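Local coordinates for coenzyme Q-binding protein COQ10 START domain-containing protein (Deinococcus radiodurans R1, PDB 3GGN), which is of unknown function but, as a START-like member of the polyketide cyclase and lipid transport family, probably binds a hydrophobic ligand, at residues L31-L36 with V104-T109. Residues are numbered along the deposited sequence; the frame is centred on the assembly and turned at random.
Sequences LLMTHL and VVVRLT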
ATOM      1  N   LEU B  31       1.261   1.966  -7.120  1.00 25.79           N
ATOM      2  CA  LEU B  31       1.091   1.365  -5.799  1.00 27.92           C
ATOM      3  C   LEU B  31       2.479   1.233  -5.173  1.00 29.71           C
ATOM      4  O   LEU B  31       2.646   1.367  -3.958  1.00 29.87           O
ATOM      5  CB  LEU B  31       0.430  -0.016  -5.923  1.00 29.76           C
ATOM      6  CG  LEU B  31      -1.026  -0.033  -6.418  1.00 30.55           C
ATOM      7  CD1 LEU B  31      -1.417  -1.432  -6.879  1.00 31.32           C
ATOM      8  CD2 LEU B  31      -1.952   0.448  -5.307  1.00 32.92           C
ATOM      9  N   LEU B  32       3.475   0.989  -6.022  1.00 29.17           N
ATOM     10  CA  LEU B  32       4.863   0.846  -5.585  1.00 29.30           C
ATOM     11  C   LEU B  32       5.521   2.213  -5.385  1.00 28.96           C
ATOM     12  O   LEU B  32       6.167   2.453  -4.366  1.00 30.76           O
ATOM     13  CB  LEU B  32       5.670   0.041  -6.614  1.00 28.20           C
ATOM     14  CG  LEU B  32       5.232  -1.403  -6.882  1.00 29.99           C
ATOM     15  CD1 LEU B  32       6.097  -2.014  -7.983  1.00 28.86           C
ATOM     16  CD2 LEU B  32       5.345  -2.208  -5.602  1.00 28.58           C
ATOM     17  N   MET B  33       5.368   3.094  -6.370  1.00 27.92           N
ATOM     18  CA  MET B  33       5.934   4.444  -6.306  1.00 25.95           C
ATOM     19  C   MET B  33       4.752   5.400  -6.137  1.00 24.77           C
ATOM     20  O   MET B  33       4.087   5.766  -7.104  1.00 23.10           O
ATOM     21  CB  MET B  33       6.694   4.763  -7.598  1.00 26.73           C
ATOM     22  CG  MET B  33       7.642   3.667  -8.035  1.00 30.98           C
ATOM     23  SD  MET B  33       8.822   4.176  -9.301  1.00 34.07           S
ATOM     24  CE  MET B  33      10.306   3.937  -8.401  1.00 33.95           C
ATOM     25  N   THR B  34       4.508   5.814  -4.901  1.00 23.54           N
ATOM     26  CA  THR B  34       3.370   6.672  -4.597  1.00 22.92           C
ATOM     27  C   THR B  34       3.352   8.081  -5.180  1.00 22.93           C
ATOM     28  O   THR B  34       2.301   8.718  -5.201  1.00 25.86           O
ATOM     29  CB  THR B  34       3.145   6.738  -3.074  1.00 21.70           C
ATOM     30  OG1 THR B  34       4.314   7.251  -2.428  1.00 23.17           O
ATOM     31  CG2 THR B  34       2.851   5.350  -2.541  1.00 20.17           C
ATOM     32  N   HIS B  35       4.486   8.577  -5.664  1.00 24.10           N
ATOM     33  CA  HIS B  35       4.498   9.918  -6.249  1.00 25.14           C
ATOM     34  C   HIS B  35       3.824   9.923  -7.625  1.00 26.03           C
ATOM     35  O   HIS B  35       3.475  10.979  -8.154  1.00 24.59           O
ATOM     36  CB  HIS B  35       5.929  10.457  -6.371  1.00 25.11           C
ATOM     37  CG  HIS B  35       6.866   9.547  -7.102  1.00 29.04           C
ATOM     38  ND1 HIS B  35       7.209   8.296  -6.632  1.00 29.97           N
ATOM     39  CD2 HIS B  35       7.554   9.717  -8.257  1.00 29.58           C
ATOM     40  CE1 HIS B  35       8.072   7.737  -7.464  1.00 31.54           C
ATOM     41  NE2 HIS B  35       8.297   8.578  -8.458  1.00 30.98           N
ATOM     42  N   LEU B  36       3.634   8.737  -8.194  1.00 23.41           N
ATOM     43  CA  LEU B  36       3.009   8.605  -9.504  1.00 22.67           C
ATOM     44  C   LEU B  36       1.501   8.471  -9.377  1.00 23.38           C
ATOM     45  O   LEU B  36       1.004   7.835  -8.449  1.00 23.91           O
ATOM     46  CB  LEU B  36       3.560   7.375 -10.227  1.00 21.55           C
ATOM     47  CG  LEU B  36       5.054   7.356 -10.548  1.00 22.65           C
ATOM     48  CD1 LEU B  36       5.394   6.045 -11.253  1.00 24.36           C
ATOM     49  CD2 LEU B  36       5.424   8.549 -11.427  1.00 21.66           C
ATOM     50  N   VAL B 104      16.466  -5.316  -3.926  1.00 20.02           N
ATOM     51  CA  VAL B 104      15.850  -4.479  -4.945  1.00 17.21           C
ATOM     52  C   VAL B 104      16.475  -3.098  -4.837  1.00 19.28           C
ATOM     53  O   VAL B 104      16.408  -2.468  -3.784  1.00 18.66           O
ATOM     54  CB  VAL B 104      14.323  -4.356  -4.725  1.00 16.17           C
ATOM     55  CG1 VAL B 104      13.724  -3.391  -5.736  1.00 15.00           C
ATOM     56  CG2 VAL B 104      13.669  -5.726  -4.853  1.00 14.94           C
ATOM     57  N   VAL B 105      17.091  -2.631  -5.919  1.00 17.61           N
ATOM     58  CA  VAL B 105      17.726  -1.318  -5.920  1.00 17.51           C
ATOM     59  C   VAL B 105      16.954  -0.401  -6.865  1.00 18.15           C
ATOM     60  O   VAL B 105      16.738  -0.736  -8.032  1.00 14.29           O
ATOM     61  CB  VAL B 105      19.213  -1.426  -6.370  1.00 15.51           C
ATOM     62  CG1 VAL B 105      19.892  -0.069  -6.293  1.00 16.45           C
ATOM     63  CG2 VAL B 105      19.943  -2.430  -5.491  1.00 16.41           C
ATOM     64  N   VAL B 106      16.512   0.744  -6.353  1.00 17.68           N
ATOM     65  CA  VAL B 106      15.742   1.684  -7.159  1.00 18.03           C
ATOM     66  C   VAL B 106      16.456   3.021  -7.274  1.00 18.53           C
ATOM     67  O   VAL B 106      16.904   3.578  -6.272  1.00 16.28           O
ATOM     68  CB  VAL B 106      14.334   1.926  -6.547  1.00 20.06           C
ATOM     69  CG1 VAL B 106      13.544   2.916  -7.397  1.00 19.62           C
ATOM     70  CG2 VAL B 106      13.583   0.617  -6.437  1.00 19.55           C
ATOM     71  N   ARG B 107      16.570   3.522  -8.505  1.00 18.52           N
ATOM     72  CA  ARG B 107      17.204   4.806  -8.771  1.00 18.40           C
ATOM     73  C   ARG B 107      16.299   5.624  -9.693  1.00 19.42           C
ATOM     74  O   ARG B 107      16.014   5.210 -10.822  1.00 17.20           O
ATOM     75  CB  ARG B 107      18.576   4.621  -9.429  1.00 22.81           C
ATOM     76  CG  ARG B 107      19.307   5.942  -9.649  1.00 27.39           C
ATOM     77  CD  ARG B 107      20.695   5.755 -10.241  1.00 33.76           C
ATOM     78  NE  ARG B 107      21.407   7.029 -10.331  1.00 39.21           N
ATOM     79  CZ  ARG B 107      22.643   7.164 -10.804  1.00 41.11           C
ATOM     80  NH1 ARG B 107      23.314   6.103 -11.232  1.00 43.03           N
ATOM     81  NH2 ARG B 107      23.210   8.361 -10.850  1.00 42.29           N
ATOM     82  N   LEU B 108      15.846   6.777  -9.203  1.00 17.22           N
ATOM     83  CA  LEU B 108      14.963   7.654  -9.966  1.00 19.00           C
ATOM     84  C   LEU B 108      15.551   9.050 -10.092  1.00 22.25           C
ATOM     85  O   LEU B 108      16.154   9.573  -9.145  1.00 19.19           O
ATOM     86  CB  LEU B 108      13.606   7.767  -9.274  1.00 19.11           C
ATOM     87  CG  LEU B 108      12.963   6.460  -8.809  1.00 19.16           C
ATOM     88  CD1 LEU B 108      11.749   6.789  -7.945  1.00 21.41           C
ATOM     89  CD2 LEU B 108      12.576   5.608 -10.016  1.00 17.43           C
ATOM     90  N   THR B 109      15.377   9.648 -11.265  1.00 23.65           N
ATOM     91  CA  THR B 109      15.864  11.001 -11.520  1.00 27.59           C
ATOM     92  C   THR B 109      14.724  11.787 -12.163  1.00 28.88           C
ATOM     93  O   THR B 109      14.049  11.288 -13.058  1.00 26.81           O
ATOM     94  CB  THR B 109      17.076  11.006 -12.483  1.00 28.54           C
ATOM     95  OG1 THR B 109      16.643  10.636 -13.799  1.00 30.21           O
ATOM     96  CG2 THR B 109      18.136  10.022 -12.014  1.00 26.80           C
TER
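Met33 sets its terminal methyl against the fork of Leu108, facing both branches, the side chains meeting tip to tip. Met33 CE lies 3.2 Å from Leu108 CD1 and the same 3.2 Å from Leu108 CD2, tighter than carbons usually pack, while Met33 SD stays farther back, 4.1 Å from Leu108 CD2. The methyl also reaches along the strand to Val106, two residues before Leu108 and on the same face of the sheet; there Met33 CE comes within 3.5 Å of Val106 CG1. What brings it there is a chain that leaves the backbone with CG anti to the carbonyl carbon (chi1 -48°), runs on extended, and bends only at the last torsion, chi3 118°.

The imidazole of His35 supplies the outer part of the contact. It meets Leu108 obliquely, with His35 CE1 3.8 Å from Leu108 CD1, and Leu36 CG lies to one face of the ring, offset toward its rim. No hydrogen bond joins the two segments, whose nearest CA atoms, those of Met33 and Val106, are 10.2 Å apart: side chains alone span the gap. Met33 and His35 belong to a type I turn running from Met33 to Leu36, closed by the hydrogen bond from Leu36 N to Met33 O (3.2 Å), and both meet the same leucine. An alanine in place of Leu108 would probably leave the Met33 methyl resting on Val106 alone across this contact and the imidazole without the one residue of the strand segment that it touches.

The packing joins the loop between helix 29-32 and strand 36-41 to strand 102-111 of the antiparallel sheet, which with the long helix 130-146 is consistent with the helix-grip fold of Bet v 1-like domains. Trp23 of helix 16-24 touches both Met33 and Val106, and Leu133 and Leu137 of helix 130-146 also pack on Val106.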